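Local coordinates for putative vitamin-B12 independent methionine synthase family protein (Listeria monocytogenes, PDB 1YPX) that probably binds zinc and may transfer a methyl group from a methylated folate to homocysteine, as cobalamin-independent methionine synthases do, at residues K52-E55 with S60-D63; G297-K302 with R355-L360; A314-A319 with V323-L328. One frame throughout, in Å; residues are numbered along the deposited sequence.

Contact 1. Residues K52-E55 with S60-D63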
loop_
_atom_site.group_PDB
_atom_site.type_symbol
_atom_site.label_atom_id
_atom_site.label_comp_id
_atom_site.label_asym_id
_atom_site.label_seq_id
_atom_site.Cartn_x
_atom_site.Cartn_y
_atom_site.Cartn_z
ATOM N N LYS A 52 -18.243 -0.597 -7.751
ATOM C CA LYS A 52 -17.668 -1.637 -8.596
ATOM C C LYS A 52 -16.806 -2.646 -7.828
ATOM O O LYS A 52 -16.828 -3.846 -8.129
ATOM C CB LYS A 52 -16.874 -1.002 -9.743
ATOM C CG LYS A 52 -17.761 -0.212 -10.705
ATOM C CD LYS A 52 -18.865 -1.097 -11.334
ATOM C CE LYS A 52 -20.077 -0.265 -11.819
ATOM N NZ LYS A 52 -21.204 -1.028 -12.480
ATOM N N GLN A 53 -16.062 -2.169 -6.832
ATOM C CA GLN A 53 -15.224 -3.057 -6.032
ATOM C C GLN A 53 -16.157 -3.964 -5.229
ATOM O O GLN A 53 -15.832 -5.111 -4.899
ATOM C CB GLN A 53 -14.321 -2.253 -5.080
ATOM C CG GLN A 53 -13.298 -1.330 -5.745
ATOM C CD GLN A 53 -12.405 -0.585 -4.735
ATOM O OE1 GLN A 53 -11.701 -1.195 -3.916
ATOM N NE2 GLN A 53 -12.431 0.739 -4.802
ATOM N N LYS A 54 -17.341 -3.449 -4.929
ATOM C CA LYS A 54 -18.302 -4.228 -4.166
ATOM C C LYS A 54 -19.045 -5.213 -5.074
ATOM O O LYS A 54 -19.287 -6.358 -4.680
ATOM C CB LYS A 54 -19.234 -3.272 -3.422
ATOM C CG LYS A 54 -18.460 -2.514 -2.344
ATOM C CD LYS A 54 -18.965 -1.104 -2.111
ATOM C CE LYS A 54 -20.269 -1.087 -1.372
ATOM N NZ LYS A 54 -20.672 0.312 -1.108
ATOM N N GLU A 55 -19.359 -4.786 -6.296
ATOM C CA GLU A 55 -20.039 -5.658 -7.249
ATOM C C GLU A 55 -19.136 -6.801 -7.745
ATOM O O GLU A 55 -19.629 -7.766 -8.350
ATOM C CB GLU A 55 -20.555 -4.869 -8.463
ATOM C CG GLU A 55 -21.725 -3.929 -8.183
ATOM C CD GLU A 55 -22.025 -2.999 -9.355
ATOM O OE1 GLU A 55 -22.642 -1.932 -9.125
ATOM O OE2 GLU A 55 -21.650 -3.337 -10.505
ATOM N N SER A 60 -12.448 -5.298 0.847
ATOM C CA SER A 60 -11.707 -4.079 1.113
ATOM C C SER A 60 -11.931 -3.169 -0.091
ATOM O O SER A 60 -11.838 -3.616 -1.238
ATOM C CB SER A 60 -10.212 -4.371 1.289
ATOM O OG SER A 60 -9.599 -4.625 0.041
ATOM N N ILE A 61 -12.245 -1.901 0.180
ATOM C CA ILE A 61 -12.510 -0.913 -0.865
ATOM C C ILE A 61 -11.600 0.323 -0.717
ATOM O O ILE A 61 -11.371 0.811 0.395
ATOM C CB ILE A 61 -14.041 -0.481 -0.848
ATOM C CG1 ILE A 61 -14.940 -1.570 -1.468
ATOM C CG2 ILE A 61 -14.256 0.754 -1.682
ATOM C CD1 ILE A 61 -15.098 -2.876 -0.666
ATOM N N THR A 62 -11.073 0.811 -1.840
ATOM C CA THR A 62 -10.187 1.986 -1.847
ATOM C C THR A 62 -10.776 3.120 -2.679
ATOM O O THR A 62 -11.898 3.027 -3.160
ATOM C CB THR A 62 -8.789 1.656 -2.451
ATOM O OG1 THR A 62 -8.932 1.297 -3.832
ATOM C CG2 THR A 62 -8.125 0.509 -1.695
ATOM N N ASP A 63 -10.023 4.195 -2.846
ATOM C CA ASP A 63 -10.528 5.273 -3.661
ATOM C C ASP A 63 -9.728 5.266 -4.965
ATOM O O ASP A 63 -9.709 6.239 -5.718
ATOM C CB ASP A 63 -10.459 6.625 -2.910
ATOM C CG ASP A 63 -9.052 7.197 -2.803
ATOM O OD1 ASP A 63 -8.076 6.559 -3.266
ATOM O OD2 ASP A 63 -8.931 8.309 -2.241
#

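Contact 2. Residues G297-K302 with R355-L360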
loop_
_atom_site.group_PDB
_atom_site.type_symbol
_atom_site.label_atom_id
_atom_site.label_comp_id
_atom_site.label_asym_id
_atom_site.label_seq_id
_atom_site.Cartn_x
_atom_site.Cartn_y
_atom_site.Cartn_z
ATOM N N GLY A 297 0.641 -11.962 -4.722
ATOM C CA GLY A 297 0.137 -11.296 -5.908
ATOM C C GLY A 297 0.416 -12.124 -7.137
ATOM O O GLY A 297 1.325 -11.815 -7.911
ATOM N N LEU A 298 -0.373 -13.180 -7.320
ATOM C CA LEU A 298 -0.201 -14.091 -8.450
ATOM C C LEU A 298 -1.028 -13.744 -9.680
ATOM O O LEU A 298 -0.920 -14.424 -10.697
ATOM C CB LEU A 298 -0.538 -15.517 -8.013
ATOM C CG LEU A 298 0.049 -15.934 -6.665
ATOM C CD1 LEU A 298 -0.290 -17.394 -6.380
ATOM C CD2 LEU A 298 1.550 -15.726 -6.684
ATOM N N ILE A 299 -1.856 -12.707 -9.596
ATOM C CA ILE A 299 -2.690 -12.321 -10.740
ATOM C C ILE A 299 -2.102 -11.120 -11.489
ATOM O O ILE A 299 -2.041 -10.016 -10.947
ATOM C CB ILE A 299 -4.163 -11.994 -10.299
ATOM C CG1 ILE A 299 -4.970 -13.282 -10.044
ATOM C CG2 ILE A 299 -4.892 -11.236 -11.404
ATOM C CD1 ILE A 299 -4.385 -14.235 -9.017
ATOM N N THR A 300 -1.666 -11.344 -12.730
ATOM C CA THR A 300 -1.087 -10.281 -13.558
ATOM C C THR A 300 -2.083 -9.139 -13.666
ATOM O O THR A 300 -3.213 -9.329 -14.111
ATOM C CB THR A 300 -0.755 -10.772 -14.994
ATOM O OG1 THR A 300 -1.946 -11.258 -15.624
ATOM C CG2 THR A 300 0.284 -11.885 -14.958
ATOM N N SER A 301 -1.651 -7.955 -13.259
ATOM C CA SER A 301 -2.502 -6.777 -13.284
ATOM C C SER A 301 -2.106 -5.787 -14.373
ATOM O O SER A 301 -2.579 -4.643 -14.395
ATOM C CB SER A 301 -2.454 -6.091 -11.919
ATOM O OG SER A 301 -1.113 -5.844 -11.527
ATOM N N LYS A 302 -1.228 -6.229 -15.269
ATOM C CA LYS A 302 -0.763 -5.388 -16.364
ATOM C C LYS A 302 -1.120 -5.964 -17.726
ATOM O O LYS A 302 -1.656 -5.258 -18.583
ATOM C CB LYS A 302 0.753 -5.179 -16.278
ATOM C CG LYS A 302 1.196 -4.328 -15.095
ATOM C CD LYS A 302 2.652 -3.881 -15.229
ATOM C CE LYS A 302 3.615 -5.059 -15.282
ATOM N NZ LYS A 302 5.029 -4.595 -15.274
ATOM N N ARG A 355 -12.798 -10.245 -10.012
ATOM C CA ARG A 355 -13.798 -11.259 -9.737
ATOM C C ARG A 355 -13.044 -12.587 -9.794
ATOM O O ARG A 355 -13.412 -13.567 -9.142
ATOM C CB ARG A 355 -14.890 -11.219 -10.809
ATOM C CG ARG A 355 -15.138 -9.827 -11.392
ATOM C CD ARG A 355 -16.347 -9.794 -12.326
ATOM N NE ARG A 355 -17.598 -9.601 -11.598
ATOM C CZ ARG A 355 -18.325 -8.488 -11.643
ATOM N NH1 ARG A 355 -19.459 -8.391 -10.944
ATOM N NH2 ARG A 355 -17.918 -7.475 -12.404
ATOM N N TYR A 356 -11.972 -12.610 -10.580
ATOM C CA TYR A 356 -11.148 -13.808 -10.711
ATOM C C TYR A 356 -10.453 -14.072 -9.364
ATOM O O TYR A 356 -10.347 -15.219 -8.915
ATOM C CB TYR A 356 -10.119 -13.601 -11.825
ATOM C CG TYR A 356 -9.336 -14.838 -12.214
ATOM C CD1 TYR A 356 -7.963 -14.761 -12.431
ATOM C CD2 TYR A 356 -9.969 -16.067 -12.420
ATOM C CE1 TYR A 356 -7.234 -15.861 -12.847
ATOM C CE2 TYR A 356 -9.242 -17.182 -12.840
ATOM C CZ TYR A 356 -7.872 -17.066 -13.054
ATOM O OH TYR A 356 -7.136 -18.142 -13.499
ATOM N N VAL A 357 -9.983 -13.001 -8.728
ATOM C CA VAL A 357 -9.346 -13.099 -7.419
ATOM C C VAL A 357 -10.394 -13.574 -6.403
ATOM O O VAL A 357 -10.123 -14.434 -5.569
ATOM C CB VAL A 357 -8.797 -11.729 -6.960
ATOM C CG1 VAL A 357 -8.354 -11.814 -5.506
ATOM C CG2 VAL A 357 -7.629 -11.291 -7.857
ATOM N N VAL A 358 -11.597 -13.010 -6.485
ATOM C CA VAL A 358 -12.683 -13.376 -5.576
ATOM C C VAL A 358 -13.116 -14.836 -5.723
ATOM O O VAL A 358 -13.436 -15.499 -4.733
ATOM C CB VAL A 358 -13.955 -12.497 -5.790
ATOM C CG1 VAL A 358 -15.086 -13.006 -4.907
ATOM C CG2 VAL A 358 -13.656 -11.028 -5.471
ATOM N N ARG A 359 -13.146 -15.325 -6.956
ATOM C CA ARG A 359 -13.551 -16.702 -7.229
ATOM C C ARG A 359 -12.487 -17.678 -6.749
ATOM O O ARG A 359 -12.777 -18.632 -6.019
ATOM C CB ARG A 359 -13.769 -16.866 -8.730
ATOM C CG ARG A 359 -14.279 -18.220 -9.198
ATOM C CD ARG A 359 -14.153 -18.243 -10.715
ATOM N NE ARG A 359 -14.256 -16.868 -11.228
ATOM C CZ ARG A 359 -13.783 -16.466 -12.400
ATOM N NH1 ARG A 359 -13.916 -15.198 -12.765
ATOM N NH2 ARG A 359 -13.168 -17.342 -13.195
ATOM N N LEU A 360 -11.246 -17.432 -7.161
ATOM C CA LEU A 360 -10.142 -18.290 -6.762
ATOM C C LEU A 360 -10.017 -18.409 -5.243
ATOM O O LEU A 360 -9.948 -19.508 -4.706
ATOM C CB LEU A 360 -8.831 -17.767 -7.363
ATOM C CG LEU A 360 -8.460 -18.254 -8.774
ATOM C CD1 LEU A 360 -8.059 -19.721 -8.678
ATOM C CD2 LEU A 360 -9.616 -18.079 -9.764
#

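Contact 3. Residues A314-A319 with V323-L328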
loop_
_atom_site.group_PDB
_atom_site.type_symbol
_atom_site.label_atom_id
_atom_site.label_comp_id
_atom_site.label_asym_id
_atom_site.label_seq_id
_atom_site.Cartn_x
_atom_site.Cartn_y
_atom_site.Cartn_z
ATOM N N ALA A 314 -1.270 -24.195 -7.954
ATOM C CA ALA A 314 -0.057 -24.938 -7.649
ATOM C C ALA A 314 0.867 -24.017 -6.859
ATOM O O ALA A 314 1.358 -24.380 -5.785
ATOM C CB ALA A 314 0.629 -25.397 -8.939
ATOM N N ARG A 315 1.078 -22.822 -7.408
ATOM C CA ARG A 315 1.925 -21.794 -6.814
ATOM C C ARG A 315 1.539 -21.509 -5.359
ATOM O O ARG A 315 2.406 -21.425 -4.479
ATOM C CB ARG A 315 1.837 -20.514 -7.652
ATOM C CG ARG A 315 3.179 -19.880 -7.987
ATOM C CD ARG A 315 3.355 -19.719 -9.498
ATOM N NE ARG A 315 4.422 -20.572 -10.029
ATOM C CZ ARG A 315 5.720 -20.423 -9.755
ATOM N NH1 ARG A 315 6.128 -19.446 -8.950
ATOM N NH2 ARG A 315 6.612 -21.254 -10.285
ATOM N N ILE A 316 0.243 -21.350 -5.105
ATOM C CA ILE A 316 -0.223 -21.113 -3.740
ATOM C C ILE A 316 0.099 -22.383 -2.953
ATOM O O ILE A 316 0.734 -22.328 -1.903
ATOM C CB ILE A 316 -1.747 -20.842 -3.702
ATOM C CG1 ILE A 316 -2.063 -19.580 -4.504
ATOM C CG2 ILE A 316 -2.215 -20.668 -2.264
ATOM C CD1 ILE A 316 -3.503 -19.486 -4.933
ATOM N N GLU A 317 -0.335 -23.524 -3.484
ATOM C CA GLU A 317 -0.081 -24.824 -2.878
ATOM C C GLU A 317 1.370 -24.919 -2.419
ATOM O O GLU A 317 1.654 -25.326 -1.296
ATOM C CB GLU A 317 -0.394 -25.931 -3.898
ATOM C CG GLU A 317 0.188 -27.330 -3.602
ATOM C CD GLU A 317 1.548 -27.574 -4.272
ATOM O OE1 GLU A 317 1.684 -27.296 -5.494
ATOM O OE2 GLU A 317 2.478 -28.059 -3.575
ATOM N N GLU A 318 2.291 -24.530 -3.289
ATOM C CA GLU A 318 3.705 -24.585 -2.952
ATOM C C GLU A 318 3.956 -23.715 -1.726
ATOM O O GLU A 318 4.678 -24.110 -0.814
ATOM C CB GLU A 318 4.528 -24.080 -4.134
ATOM C CG GLU A 318 6.022 -24.317 -4.027
ATOM C CD GLU A 318 6.753 -23.743 -5.215
ATOM O OE1 GLU A 318 7.915 -24.142 -5.472
ATOM O OE2 GLU A 318 6.153 -22.877 -5.893
ATOM N N ALA A 319 3.346 -22.530 -1.710
ATOM C CA ALA A 319 3.502 -21.602 -0.601
ATOM C C ALA A 319 2.958 -22.190 0.701
ATOM O O ALA A 319 3.549 -22.011 1.773
ATOM C CB ALA A 319 2.798 -20.297 -0.919
ATOM N N VAL A 323 4.538 -22.103 4.475
ATOM C CA VAL A 323 3.778 -21.371 5.489
ATOM C C VAL A 323 2.305 -21.750 5.376
ATOM O O VAL A 323 1.710 -21.630 4.308
ATOM C CB VAL A 323 3.912 -19.861 5.281
ATOM C CG1 VAL A 323 5.350 -19.426 5.520
ATOM C CG2 VAL A 323 3.498 -19.505 3.865
ATOM N N PRO A 324 1.689 -22.179 6.486
ATOM C CA PRO A 324 0.277 -22.583 6.492
ATOM C C PRO A 324 -0.698 -21.775 5.628
ATOM O O PRO A 324 -0.705 -20.546 5.646
ATOM C CB PRO A 324 -0.089 -22.589 7.988
ATOM C CG PRO A 324 0.968 -21.768 8.655
ATOM C CD PRO A 324 2.217 -22.075 7.857
ATOM N N LEU A 325 -1.523 -22.496 4.870
ATOM C CA LEU A 325 -2.505 -21.883 3.981
ATOM C C LEU A 325 -3.443 -20.991 4.791
ATOM O O LEU A 325 -4.036 -20.039 4.266
ATOM C CB LEU A 325 -3.313 -22.980 3.263
ATOM C CG LEU A 325 -4.336 -22.607 2.178
ATOM C CD1 LEU A 325 -3.626 -22.216 0.877
ATOM C CD2 LEU A 325 -5.244 -23.793 1.928
ATOM N N SER A 326 -3.565 -21.315 6.076
ATOM C CA SER A 326 -4.419 -20.572 7.002
ATOM C C SER A 326 -4.046 -19.088 7.057
ATOM O O SER A 326 -4.885 -18.232 7.349
ATOM C CB SER A 326 -4.315 -21.171 8.414
ATOM O OG SER A 326 -2.969 -21.164 8.874
ATOM N N GLN A 327 -2.785 -18.786 6.769
ATOM C CA GLN A 327 -2.330 -17.412 6.813
ATOM C C GLN A 327 -1.794 -16.883 5.498
ATOM O O GLN A 327 -0.837 -16.123 5.480
ATOM C CB GLN A 327 -1.281 -17.243 7.918
ATOM C CG GLN A 327 -0.273 -18.382 8.007
ATOM C CD GLN A 327 0.732 -18.182 9.121
ATOM O OE1 GLN A 327 1.485 -17.208 9.121
ATOM N NE2 GLN A 327 0.747 -19.101 10.078
ATOM N N LEU A 328 -2.409 -17.276 4.391
ATOM C CA LEU A 328 -1.972 -16.779 3.096
ATOM C C LEU A 328 -3.165 -16.125 2.404
ATOM O O LEU A 328 -4.324 -16.504 2.623
ATOM C CB LEU A 328 -1.387 -17.920 2.241
ATOM C CG LEU A 328 -0.075 -18.584 2.708
ATOM C CD1 LEU A 328 0.352 -19.679 1.733
ATOM C CD2 LEU A 328 1.023 -17.534 2.813
#

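Contact 1. Residues K52-E55 with S60-D63
Gln53, near the end of helix 35-56, reaches across to the backbone of Thr62 and grips it with both ends of its amide. This is the helix-to-strand turn of a TIM-barrel-like fold. The helix packs on the short strand 60-61, the first strand of the parallel sheet. The loop between them is short, and the CA atoms of Gln53 and Ile61 are 6.2 Å apart. The Gln53 chain runs extended beyond CG (chi2 -178°), which carries the amide from the helix to the strand end. There Thr62 N donates to Gln53 OE1 at 3.0 Å, and Gln53 NE2 donates to Thr62 O at 2.9 Å. The second bond lies close to the amide plane of Gln53 but comes from above the carbonyl plane of Thr62. Two bonds to one residue fix the rotation of the amide and satisfy the N-H and the C=O of the buried Thr62. Gln53 NE2 also makes a weak hydrogen bond to Ile49 O, one turn back in its own helix.

Ile61 packs against the same glutamine, the two side chains running past each other in opposite directions. Its CG2 lies 3.6 Å from Gln53 NE2, and its CG1 is 3.7 Å from Gln53 CB. Val50 and Val127 also touch Ile61, so helices 35-56 and 116-127 both cover it. Backbone bonds to Val132 and Lys134 tie Ile61 into the sheet. The hydroxyl of Thr62 is engaged elsewhere, with Gly13 O and Gly64 N. Lys54 adds the aliphatic part of its chain, crossing Ile61 at about a right angle. Its CG rests 3.7 Å from Ile61 CG1 and 3.8 Å from Ile61 CD1.

Contact 2. Residues G297-K302 with R355-L360
The end of strand 293-299 faces one side of helix 347-364, with the CA atoms of Ile299 and Val357 7.5 Å apart. This is strand-on-helix packing in a TIM-barrel-like fold. The strand belongs to the parallel sheet, and the helix is the last one of the modelled chain. Strand 328-332 lies next to it in the sheet, and Ile299 bonds through its backbone to Gln333, just past that strand.

Ile299 carries the strand side of the contact alone. Its CB points toward the helix, and its CG1 touches two successive helix residues. On one of them, Val357, CG2 is the branch that touches, 4.0 Å from Ile299 CG1. On the other, Tyr356, the ring atom CD1 lies 4.1 Å from Ile299 CG1. The isoleucine meets this ring at an oblique angle. Tyr356 has its ring anti to the backbone N (chi1 -171°), which swings it out beside the helix to meet the strand residue. The contact is apolar, and no hydrogen bond crosses it.

Other parts of the fold close around the same group. Ile312 of helix 310-322 touches both Ile299 and Tyr356, while Pro332 of strand 328-332 touches both Ile299 and Val357. The hydroxyl of Tyr356 makes a weak hydrogen bond to Asp308 O.

Two later residues of the helix pack on the tyrosine. Leu360 CG lies 4.3 Å above one face of the ring, offset toward the rim. Arg359 CZ lies at the ring edge, in its plane, and Tyr356 CD2 sits 3.4 Å above the plane of the Arg359 guanidinium.

Contact 3. Residues A314-A319 with V323-L328
Leu325 has CG anti to its own N (chi1 -175°), and this turns the end of the side chain back to Ile316 on helix 310-322. Leu328 instead holds CG beside its backbone N (chi1 -66°), which brings CD1 over Ala319. The two leucines thus reach the helix about one turn apart along it. Leu325 CD1 meets Ile316 CG2 at 3.8 Å, and those two side chains cross at a slant. Leu328 CD1 lies 3.7 Å from Ala319 CB and 3.8 Å from Ala319 C.

This is an alpha-to-beta turn of the TIM-barrel-like fold. Helix 310-322 ends, the chain bends through a short 3-10 segment at 325-326, and strand 328-332 begins. The bend is held by backbone bonds from Gln327 N to Pro324 O and from Leu328 N to Leu325 O.

Val323 is the first residue to leave the helical backbone conformation, yet it still donates its N-H to Ala319 O. The bond is 2.9 Å long with an N-H...O angle of 169°. The i to i+4 bonding of the helix thus reaches Val323, although its own phi/psi have left the helix.

Strand 293-299 packs against the same residues. Leu298 touches Ile316, Leu296 touches Ala319, and Ile294 touches Leu328. The indole of Trp365 bonds to Leu325 O from outside the turn. One nearly straight backbone bond pairs Val323 N-H with Ala319 O where helix and loop join. The contacts from Leu325 and Leu328 are apolar, so these two residues meet the helix by packing alone.

Contact 1 comes first along the chain, and contacts 2 and 3 follow far later. Contact 3 lies within the stretch of chain between the two segments of contact 2. Strand 293-299 and helix 310-322 are consecutive, so these contacts adjoin, their centres about 15 Å apart. They touch where Leu298 CD1 packs 3.4 Å from Ile316 CG1. Contacts 1 and 2, also about 15 Å apart between centres, touch where Arg355 NH1 lies 2.7 Å from Glu55 O. Contacts 1 and 3 do not touch. Both are local, each a helix with the chain that follows it. Contact 2 alone joins segments more than fifty residues apart, setting the last helix on strand 293-299 of the barrel-like sheet.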